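Long-range contacts in putative polyketide synthase (Brevibacillus brevis, PDB 5HU7), which probably dehydrates beta-hydroxyacyl chains carried on acyl carrier protein, as the dehydratase domain of a trans-AT polyketide synthase: residues N45-L56 / V82-D92; V189-I198 / H209-S219. All coordinates share one frame; numbering follows the deposited sequence.

Contact 1: residues N45-L56 / V82-D92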
loop_
_atom_site.group_PDB
_atom_site.type_symbol
_atom_site.label_atom_id
_atom_site.label_comp_id
_atom_site.label_asym_id
_atom_site.label_seq_id
_atom_site.Cartn_x
_atom_site.Cartn_y
_atom_site.Cartn_z
ATOM N N ASN A 45 27.192 3.985 -9.740
ATOM C CA ASN A 45 27.121 3.217 -8.510
ATOM C C ASN A 45 28.193 2.109 -8.381
ATOM O O ASN A 45 29.154 2.074 -9.135
ATOM C CB ASN A 45 25.652 2.670 -8.351
ATOM C CG ASN A 45 25.195 1.447 -9.132
ATOM O OD1 ASN A 45 25.869 0.413 -9.194
ATOM N ND2 ASN A 45 23.926 1.461 -9.548
ATOM N N GLY A 46 28.089 1.373 -7.291
ATOM C CA GLY A 46 28.870 0.225 -6.850
ATOM C C GLY A 46 28.464 -0.082 -5.409
ATOM O O GLY A 46 27.621 0.648 -4.840
ATOM N N GLN A 47 29.004 -1.171 -4.797
ATOM C CA GLN A 47 28.516 -1.469 -3.464
ATOM C C GLN A 47 28.855 -0.374 -2.463
ATOM O O GLN A 47 29.947 0.196 -2.504
ATOM C CB GLN A 47 29.027 -2.811 -2.930
ATOM C CG GLN A 47 28.163 -3.327 -1.773
ATOM C CD GLN A 47 28.431 -4.763 -1.414
ATOM O OE1 GLN A 47 27.512 -5.600 -1.400
ATOM N NE2 GLN A 47 29.653 -5.060 -0.991
ATOM N N ARG A 48 27.933 -0.143 -1.526
ATOM C CA ARG A 48 28.092 0.868 -0.497
ATOM C C ARG A 48 26.997 0.794 0.557
ATOM O O ARG A 48 25.965 0.196 0.352
ATOM C CB ARG A 48 28.137 2.283 -1.109
ATOM C CG ARG A 48 26.884 2.679 -1.847
ATOM C CD ARG A 48 27.115 3.970 -2.553
ATOM N NE ARG A 48 25.944 4.474 -3.258
ATOM C CZ ARG A 48 25.445 3.944 -4.369
ATOM N NH1 ARG A 48 25.989 2.855 -4.900
ATOM N NH2 ARG A 48 24.388 4.490 -4.950
ATOM N N PHE A 49 27.227 1.456 1.654
ATOM C CA PHE A 49 26.315 1.507 2.793
ATOM C C PHE A 49 25.128 2.368 2.455
ATOM O O PHE A 49 25.299 3.423 1.843
ATOM C CB PHE A 49 27.021 2.113 4.032
ATOM C CG PHE A 49 28.171 1.299 4.574
ATOM C CD1 PHE A 49 28.005 -0.051 4.879
ATOM C CD2 PHE A 49 29.413 1.881 4.800
ATOM C CE1 PHE A 49 29.078 -0.813 5.366
ATOM C CE2 PHE A 49 30.480 1.117 5.279
ATOM C CZ PHE A 49 30.307 -0.232 5.545
ATOM N N PHE A 50 23.925 1.943 2.875
ATOM C CA PHE A 50 22.711 2.752 2.713
ATOM C C PHE A 50 22.930 4.060 3.480
ATOM O O PHE A 50 23.443 4.001 4.590
ATOM C CB PHE A 50 21.493 2.021 3.295
ATOM C CG PHE A 50 20.147 2.610 2.939
ATOM C CD1 PHE A 50 19.644 2.499 1.648
ATOM C CD2 PHE A 50 19.311 3.112 3.921
ATOM C CE1 PHE A 50 18.387 2.985 1.327
ATOM C CE2 PHE A 50 18.019 3.538 3.612
ATOM C CZ PHE A 50 17.569 3.483 2.322
ATOM N N PRO A 51 22.606 5.243 2.930
ATOM C CA PRO A 51 22.844 6.486 3.682
ATOM C C PRO A 51 22.177 6.531 5.056
ATOM O O PRO A 51 21.047 6.088 5.199
ATOM C CB PRO A 51 22.311 7.576 2.754
ATOM C CG PRO A 51 22.222 6.986 1.448
ATOM C CD PRO A 51 22.038 5.519 1.593
ATOM N N LEU A 52 22.884 7.052 6.060
ATOM C CA LEU A 52 22.415 7.169 7.453
ATOM C C LEU A 52 21.018 7.842 7.581
ATOM O O LEU A 52 20.077 7.219 8.083
ATOM C CB LEU A 52 23.488 7.885 8.317
ATOM C CG LEU A 52 24.842 7.163 8.514
ATOM C CD1 LEU A 52 25.914 8.018 9.271
ATOM C CD2 LEU A 52 24.673 5.816 9.115
ATOM N N ILE A 53 20.877 9.080 7.097
ATOM C CA ILE A 53 19.587 9.800 7.091
ATOM C C ILE A 53 18.468 9.083 6.335
ATOM O O ILE A 53 17.292 9.297 6.633
ATOM C CB ILE A 53 19.722 11.256 6.574
ATOM C CG1 ILE A 53 20.428 11.273 5.164
ATOM C CG2 ILE A 53 20.441 12.107 7.644
ATOM C CD1 ILE A 53 20.348 12.520 4.434
ATOM N N ALA A 54 18.816 8.251 5.371
ATOM C CA ALA A 54 17.806 7.541 4.615
ATOM C C ALA A 54 17.024 6.582 5.510
ATOM O O ALA A 54 15.821 6.436 5.325
ATOM C CB ALA A 54 18.429 6.807 3.460
ATOM N N TYR A 55 17.680 6.022 6.560
ATOM C CA TYR A 55 17.019 5.149 7.522
ATOM C C TYR A 55 15.990 5.916 8.341
ATOM O O TYR A 55 14.934 5.373 8.647
ATOM C CB TYR A 55 18.045 4.549 8.496
ATOM C CG TYR A 55 19.007 3.556 7.887
ATOM C CD1 TYR A 55 18.615 2.240 7.632
ATOM C CD2 TYR A 55 20.337 3.886 7.691
ATOM C CE1 TYR A 55 19.539 1.282 7.199
ATOM C CE2 TYR A 55 21.259 2.948 7.234
ATOM C CZ TYR A 55 20.863 1.638 7.029
ATOM O OH TYR A 55 21.770 0.707 6.614
ATOM N N LEU A 56 16.294 7.169 8.708
ATOM C CA LEU A 56 15.395 7.989 9.508
ATOM C C LEU A 56 14.221 8.480 8.711
ATOM O O LEU A 56 13.088 8.474 9.190
ATOM C CB LEU A 56 16.152 9.168 10.086
ATOM C CG LEU A 56 17.376 8.842 10.965
ATOM C CD1 LEU A 56 18.102 10.128 11.322
ATOM C CD2 LEU A 56 16.982 8.099 12.192
ATOM N N VAL A 82 16.917 4.897 18.529
ATOM C CA VAL A 82 17.177 4.447 17.159
ATOM C C VAL A 82 18.567 3.812 17.083
ATOM O O VAL A 82 19.528 4.331 17.650
ATOM C CB VAL A 82 17.021 5.596 16.138
ATOM C CG1 VAL A 82 17.367 5.128 14.734
ATOM C CG2 VAL A 82 15.610 6.200 16.181
ATOM N N ALA A 83 18.669 2.693 16.371
ATOM C CA ALA A 83 19.941 1.972 16.247
ATOM C C ALA A 83 20.034 1.271 14.922
ATOM O O ALA A 83 19.132 0.536 14.576
ATOM C CB ALA A 83 20.075 0.973 17.395
ATOM N N THR A 84 21.065 1.609 14.125
ATOM C CA THR A 84 21.394 0.933 12.877
ATOM C C THR A 84 22.618 0.108 13.194
ATOM O O THR A 84 23.703 0.665 13.222
ATOM C CB THR A 84 21.592 1.910 11.715
ATOM O OG1 THR A 84 20.318 2.508 11.416
ATOM C CG2 THR A 84 22.163 1.227 10.470
ATOM N N ASP A 85 22.430 -1.193 13.467
ATOM C CA ASP A 85 23.462 -2.156 13.896
ATOM C C ASP A 85 24.098 -2.949 12.750
ATOM O O ASP A 85 25.275 -3.302 12.848
ATOM C CB ASP A 85 22.850 -3.212 14.892
ATOM C CG ASP A 85 21.312 -3.429 14.858
ATOM O OD1 ASP A 85 20.562 -2.433 14.889
ATOM O OD2 ASP A 85 20.883 -4.600 14.662
ATOM N N ASP A 86 23.282 -3.367 11.770
ATOM C CA ASP A 86 23.740 -4.201 10.655
ATOM C C ASP A 86 23.465 -3.433 9.386
ATOM O O ASP A 86 22.326 -3.399 8.955
ATOM C CB ASP A 86 23.012 -5.555 10.693
ATOM C CG ASP A 86 23.716 -6.677 9.939
ATOM O OD1 ASP A 86 24.605 -6.375 9.104
ATOM O OD2 ASP A 86 23.404 -7.854 10.210
ATOM N N PRO A 87 24.474 -2.750 8.790
ATOM C CA PRO A 87 24.191 -1.896 7.625
ATOM C C PRO A 87 23.636 -2.581 6.376
ATOM O O PRO A 87 24.094 -3.654 5.963
ATOM C CB PRO A 87 25.550 -1.243 7.319
ATOM C CG PRO A 87 26.335 -1.389 8.528
ATOM C CD PRO A 87 25.886 -2.633 9.206
ATOM N N LEU A 88 22.672 -1.906 5.751
ATOM C CA LEU A 88 22.086 -2.324 4.491
ATOM C C LEU A 88 23.073 -1.878 3.403
ATOM O O LEU A 88 23.522 -0.720 3.392
ATOM C CB LEU A 88 20.708 -1.650 4.299
ATOM C CG LEU A 88 20.038 -1.746 2.930
ATOM C CD1 LEU A 88 19.762 -3.189 2.527
ATOM C CD2 LEU A 88 18.760 -0.944 2.917
ATOM N N LEU A 89 23.438 -2.813 2.524
ATOM C CA LEU A 89 24.343 -2.552 1.425
ATOM C C LEU A 89 23.525 -2.443 0.164
ATOM O O LEU A 89 22.687 -3.280 -0.086
ATOM C CB LEU A 89 25.382 -3.671 1.264
ATOM C CG LEU A 89 26.382 -3.852 2.406
ATOM C CD1 LEU A 89 27.459 -4.830 2.009
ATOM C CD2 LEU A 89 27.031 -2.562 2.775
ATOM N N VAL A 90 23.784 -1.411 -0.626
ATOM C CA VAL A 90 23.079 -1.163 -1.875
ATOM C C VAL A 90 24.088 -0.905 -2.996
ATOM O O VAL A 90 25.254 -0.652 -2.721
ATOM C CB VAL A 90 22.093 0.014 -1.726
ATOM C CG1 VAL A 90 21.112 -0.247 -0.579
ATOM C CG2 VAL A 90 22.840 1.339 -1.533
ATOM N N GLY A 91 23.623 -0.983 -4.238
ATOM C CA GLY A 91 24.427 -0.715 -5.423
ATOM C C GLY A 91 25.146 -1.900 -6.020
ATOM O O GLY A 91 25.718 -1.746 -7.083
ATOM N N ASP A 92 25.120 -3.078 -5.371
ATOM C CA ASP A 92 25.748 -4.313 -5.858
ATOM C C ASP A 92 24.644 -5.094 -6.592
ATOM O O ASP A 92 24.719 -5.275 -7.799
ATOM C CB ASP A 92 26.326 -5.113 -4.666
ATOM C CG ASP A 92 27.112 -6.398 -4.933
ATOM O OD1 ASP A 92 26.698 -7.191 -5.794
ATOM O OD2 ASP A 92 28.044 -6.680 -4.179
#

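Contact 2: residues V189-I198 / H209-S219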
loop_
_atom_site.group_PDB
_atom_site.type_symbol
_atom_site.label_atom_id
_atom_site.label_comp_id
_atom_site.label_asym_id
_atom_site.label_seq_id
_atom_site.Cartn_x
_atom_site.Cartn_y
_atom_site.Cartn_z
ATOM N N VAL A 189 29.911 24.226 16.466
ATOM C CA VAL A 189 30.099 24.660 15.098
ATOM C C VAL A 189 28.721 24.995 14.573
ATOM O O VAL A 189 27.781 24.255 14.838
ATOM C CB VAL A 189 30.872 23.673 14.179
ATOM C CG1 VAL A 189 32.290 23.496 14.668
ATOM C CG2 VAL A 189 30.186 22.324 14.077
ATOM N N LEU A 190 28.570 26.169 13.943
ATOM C CA LEU A 190 27.301 26.579 13.338
ATOM C C LEU A 190 27.576 26.585 11.851
ATOM O O LEU A 190 28.387 27.380 11.372
ATOM C CB LEU A 190 26.808 27.944 13.836
ATOM C CG LEU A 190 25.564 28.475 13.138
ATOM C CD1 LEU A 190 24.324 27.718 13.594
ATOM C CD2 LEU A 190 25.420 29.997 13.361
ATOM N N VAL A 191 26.958 25.655 11.134
ATOM C CA VAL A 191 27.194 25.501 9.713
ATOM C C VAL A 191 26.110 26.205 8.946
ATOM O O VAL A 191 24.939 25.903 9.159
ATOM C CB VAL A 191 27.195 23.992 9.325
ATOM C CG1 VAL A 191 27.510 23.811 7.852
ATOM C CG2 VAL A 191 28.181 23.209 10.167
ATOM N N LYS A 192 26.486 27.074 8.017
ATOM C CA LYS A 192 25.518 27.702 7.120
ATOM C C LYS A 192 25.437 26.784 5.900
ATOM O O LYS A 192 26.452 26.517 5.250
ATOM C CB LYS A 192 25.946 29.102 6.710
ATOM C CG LYS A 192 24.897 29.804 5.858
ATOM C CD LYS A 192 25.166 31.287 5.755
ATOM C CE LYS A 192 24.253 31.962 4.771
ATOM N NZ LYS A 192 24.550 31.581 3.362
ATOM N N LEU A 193 24.246 26.283 5.621
ATOM C CA LEU A 193 24.028 25.315 4.556
ATOM C C LEU A 193 23.456 25.918 3.304
ATOM O O LEU A 193 22.617 26.804 3.360
ATOM C CB LEU A 193 23.064 24.220 5.042
ATOM C CG LEU A 193 23.551 23.400 6.211
ATOM C CD1 LEU A 193 22.421 22.637 6.802
ATOM C CD2 LEU A 193 24.697 22.481 5.815
ATOM N N SER A 194 23.780 25.294 2.182
ATOM C CA SER A 194 23.223 25.629 0.879
ATOM C C SER A 194 23.059 24.285 0.209
ATOM O O SER A 194 23.844 23.887 -0.646
ATOM C CB SER A 194 24.109 26.617 0.128
ATOM O OG SER A 194 23.929 26.534 -1.271
ATOM N N LEU A 195 22.056 23.547 0.696
ATOM C CA LEU A 195 21.772 22.202 0.237
ATOM C C LEU A 195 21.390 22.208 -1.242
ATOM O O LEU A 195 20.752 23.158 -1.704
ATOM C CB LEU A 195 20.659 21.556 1.082
ATOM C CG LEU A 195 21.009 21.286 2.544
ATOM C CD1 LEU A 195 19.793 20.861 3.337
ATOM C CD2 LEU A 195 22.111 20.262 2.666
ATOM N N PRO A 196 21.802 21.184 -2.022
ATOM C CA PRO A 196 21.469 21.185 -3.455
ATOM C C PRO A 196 19.975 21.267 -3.746
ATOM O O PRO A 196 19.155 20.889 -2.920
ATOM C CB PRO A 196 22.077 19.879 -3.972
ATOM C CG PRO A 196 23.081 19.488 -2.968
ATOM C CD PRO A 196 22.595 19.992 -1.659
ATOM N N SER A 197 19.639 21.792 -4.923
ATOM C CA SER A 197 18.257 21.965 -5.364
ATOM C C SER A 197 17.560 20.613 -5.553
ATOM O O SER A 197 18.117 19.702 -6.168
ATOM C CB SER A 197 18.213 22.761 -6.670
ATOM O OG SER A 197 18.998 22.148 -7.680
ATOM N N ILE A 198 16.365 20.489 -4.980
ATOM C CA ILE A 198 15.517 19.305 -5.069
ATOM C C ILE A 198 14.159 19.822 -5.548
ATOM O O ILE A 198 13.719 20.886 -5.095
ATOM C CB ILE A 198 15.451 18.583 -3.684
ATOM C CG1 ILE A 198 16.840 18.044 -3.269
ATOM C CG2 ILE A 198 14.418 17.456 -3.649
ATOM C CD1 ILE A 198 17.481 16.957 -4.123
ATOM N N HIS A 209 16.794 16.138 3.792
ATOM C CA HIS A 209 17.283 16.360 2.455
ATOM C C HIS A 209 18.245 15.206 2.120
ATOM O O HIS A 209 18.995 14.776 3.002
ATOM C CB HIS A 209 18.015 17.705 2.412
ATOM C CG HIS A 209 18.349 18.185 1.048
ATOM N ND1 HIS A 209 19.467 17.719 0.377
ATOM C CD2 HIS A 209 17.703 19.071 0.261
ATOM C CE1 HIS A 209 19.432 18.299 -0.817
ATOM N NE2 HIS A 209 18.450 19.199 -0.886
ATOM N N PRO A 210 18.284 14.706 0.857
ATOM C CA PRO A 210 19.189 13.594 0.543
ATOM C C PRO A 210 20.688 13.896 0.635
ATOM O O PRO A 210 21.476 12.952 0.642
ATOM C CB PRO A 210 18.773 13.212 -0.886
ATOM C CG PRO A 210 18.170 14.414 -1.435
ATOM C CD PRO A 210 17.453 15.049 -0.313
ATOM N N SER A 211 21.090 15.179 0.690
ATOM C CA SER A 211 22.500 15.584 0.740
ATOM C C SER A 211 22.957 16.093 2.106
ATOM O O SER A 211 24.127 16.430 2.236
ATOM C CB SER A 211 22.743 16.675 -0.292
ATOM O OG SER A 211 22.127 16.364 -1.532
ATOM N N LEU A 212 22.071 16.153 3.105
ATOM C CA LEU A 212 22.382 16.661 4.447
ATOM C C LEU A 212 23.570 15.966 5.159
ATOM O O LEU A 212 24.312 16.626 5.879
ATOM C CB LEU A 212 21.109 16.572 5.316
ATOM C CG LEU A 212 21.230 17.021 6.758
ATOM C CD1 LEU A 212 21.622 18.479 6.830
ATOM C CD2 LEU A 212 19.932 16.783 7.512
ATOM N N LEU A 213 23.726 14.655 4.993
ATOM C CA LEU A 213 24.811 13.888 5.625
ATOM C C LEU A 213 26.166 14.199 4.974
ATOM O O LEU A 213 27.193 14.207 5.654
ATOM C CB LEU A 213 24.493 12.382 5.499
ATOM C CG LEU A 213 25.494 11.375 6.094
ATOM C CD1 LEU A 213 25.541 11.491 7.616
ATOM C CD2 LEU A 213 25.150 9.937 5.610
ATOM N N GLU A 214 26.168 14.510 3.677
ATOM C CA GLU A 214 27.413 14.838 2.972
ATOM C C GLU A 214 27.985 16.204 3.452
ATOM O O GLU A 214 29.160 16.491 3.187
ATOM C CB GLU A 214 27.236 14.847 1.422
ATOM C CG GLU A 214 26.357 13.749 0.824
ATOM C CD GLU A 214 26.541 12.336 1.348
ATOM O OE1 GLU A 214 27.626 11.754 1.114
ATOM O OE2 GLU A 214 25.576 11.785 1.928
ATOM N N SER A 215 27.143 17.040 4.120
ATOM C CA SER A 215 27.501 18.351 4.648
ATOM C C SER A 215 27.828 18.314 6.130
ATOM O O SER A 215 28.716 19.033 6.575
ATOM C CB SER A 215 26.343 19.317 4.441
ATOM O OG SER A 215 25.953 19.356 3.078
ATOM N N LEU A 216 27.066 17.548 6.894
ATOM C CA LEU A 216 27.219 17.426 8.332
ATOM C C LEU A 216 28.442 16.636 8.725
ATOM O O LEU A 216 29.165 17.050 9.618
ATOM C CB LEU A 216 25.962 16.774 8.931
ATOM C CG LEU A 216 24.693 17.642 8.945
ATOM C CD1 LEU A 216 23.517 16.870 9.525
ATOM C CD2 LEU A 216 24.893 18.898 9.730
ATOM N N LEU A 217 28.684 15.514 8.074
ATOM C CA LEU A 217 29.842 14.669 8.382
ATOM C C LEU A 217 31.182 15.450 8.397
ATOM O O LEU A 217 31.807 15.476 9.450
ATOM C CB LEU A 217 29.882 13.453 7.440
ATOM C CG LEU A 217 31.071 12.492 7.610
ATOM C CD1 LEU A 217 31.238 12.044 9.091
ATOM C CD2 LEU A 217 30.891 11.290 6.704
ATOM N N PRO A 218 31.599 16.183 7.341
ATOM C CA PRO A 218 32.849 16.976 7.456
ATOM C C PRO A 218 32.816 18.006 8.594
ATOM O O PRO A 218 33.841 18.290 9.214
ATOM C CB PRO A 218 32.990 17.653 6.077
ATOM C CG PRO A 218 31.690 17.493 5.397
ATOM C CD PRO A 218 31.017 16.287 5.988
ATOM N N SER A 219 31.609 18.527 8.894
ATOM C CA SER A 219 31.371 19.497 9.967
ATOM C C SER A 219 31.522 18.861 11.354
ATOM O O SER A 219 32.004 19.536 12.267
ATOM C CB SER A 219 29.979 20.119 9.830
ATOM O OG SER A 219 29.728 20.619 8.525
#

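Contact 1: residues N45-L56 / V82-D92
Arg48 and Val90 form an antiparallel hydrogen-bonded pair, part of a short two-stranded antiparallel sheet made by 48-49 and 89-90. Val90 N reaches Arg48 O at 2.9 Å, nearly straight at 170°, while Arg48 N returns a more bent bond to Val90 O. Beyond the non-hydrogen-bonded pair Phe49 and Leu89, Phe50 N adds a bond to Leu88 O at 2.7 Å. At the other end Gly91 sits with a phi of 90°, and a CB here would run into Gly46 O. Gly46 and Pro51 fit the glycine and proline of the HxxxGxxxxP signature of polyketide synthase dehydratases, so the pairing fixes the backbone of that motif ahead of the helix 52-65. On the Phe49 side of the sheet, that ring lies alongside Leu89, CD1 to CD2 3.4 Å. Phe50, with its CG opposite the backbone N (chi1 -168°), takes Leu88 CD2 over one face, offset toward the rim. Tyr55 is held from several directions: Thr84 CG2 lies over one face, 4.0 Å from the ring centroid, Phe50 CD2 sits above the centre of the opposite face, and the hydroxyl OH accepts from Leu88 N at 2.9 Å near the ring plane. Thr84 OG1 itself bonds to Ser128 of strand 125-135, and the Arg48 guanidinium reaches Met39 O through NH2.

Contact 2: residues V189-I198 / H209-S219
Leu195 passes over the imidazole of His209, its CB almost above the ring centre, 3.8 Å from the centroid, a close CH-pi contact. Pro210 CD lies over the opposite face, toward its rim. Both ring nitrogens are used: NE2 donates to Pro196 O at 2.7 Å, bent at 143°, and ND1 accepts from Ser211 N at 3.0 Å, a capping bond in the turn that leads into helix 212-227. With chi1 at -169°, which sets CG opposite the backbone N, the ring lies between these two partners. Ile198 CG1 completes this tight end, approaching His209 NE2 obliquely at 3.1 Å, while its CD1 meets Pro210 CG tip to tip. With alanine at position 209, Pro196 O and Ser211 N would probably lose their partners, and Leu195 the ring it packs on. On the solvent side, exposed Pro196 rests against Ser211. Toward the strand the contact is buried but sparser, with fewer contacts per residue: Leu193 CD2 lies 3.8 Å from Ser215 CB, and its CD1 4.2 Å from Leu212 CD1. Val191 CG2 comes to 3.4 Å from Ser219 OG, which donates to Ser215 O within the helix. Strand 189-193 and helix segment 212-219 run roughly antiparallel, 149° between their directions, with axes 10.1 Å apart, as a hot-dog helix lies on its sheet; the strand is flanked by 179-185 and 258-263, whose Ile179 and Ile261 also touch Ser219.

Overall arrangement
Contact 1 comes wholly before contact 2 in the chain, and the two fall in separate hot-dog regions, so the pair probably represents the two halves of a double hot-dog dehydratase. Their centres are about 18 Å apart, and both reach the same run of antiparallel strands, contact 1 through strand 76-84 and contact 2 through 188-193. The helices 52-65 and 212-227 bring them together: Ile53 CD1 packs against His209 O, and Leu213 CD2 approaches Leu52 N. The start of each helix thus meets the other at the junction between halves, a region where dehydratases of this family typically place their active site.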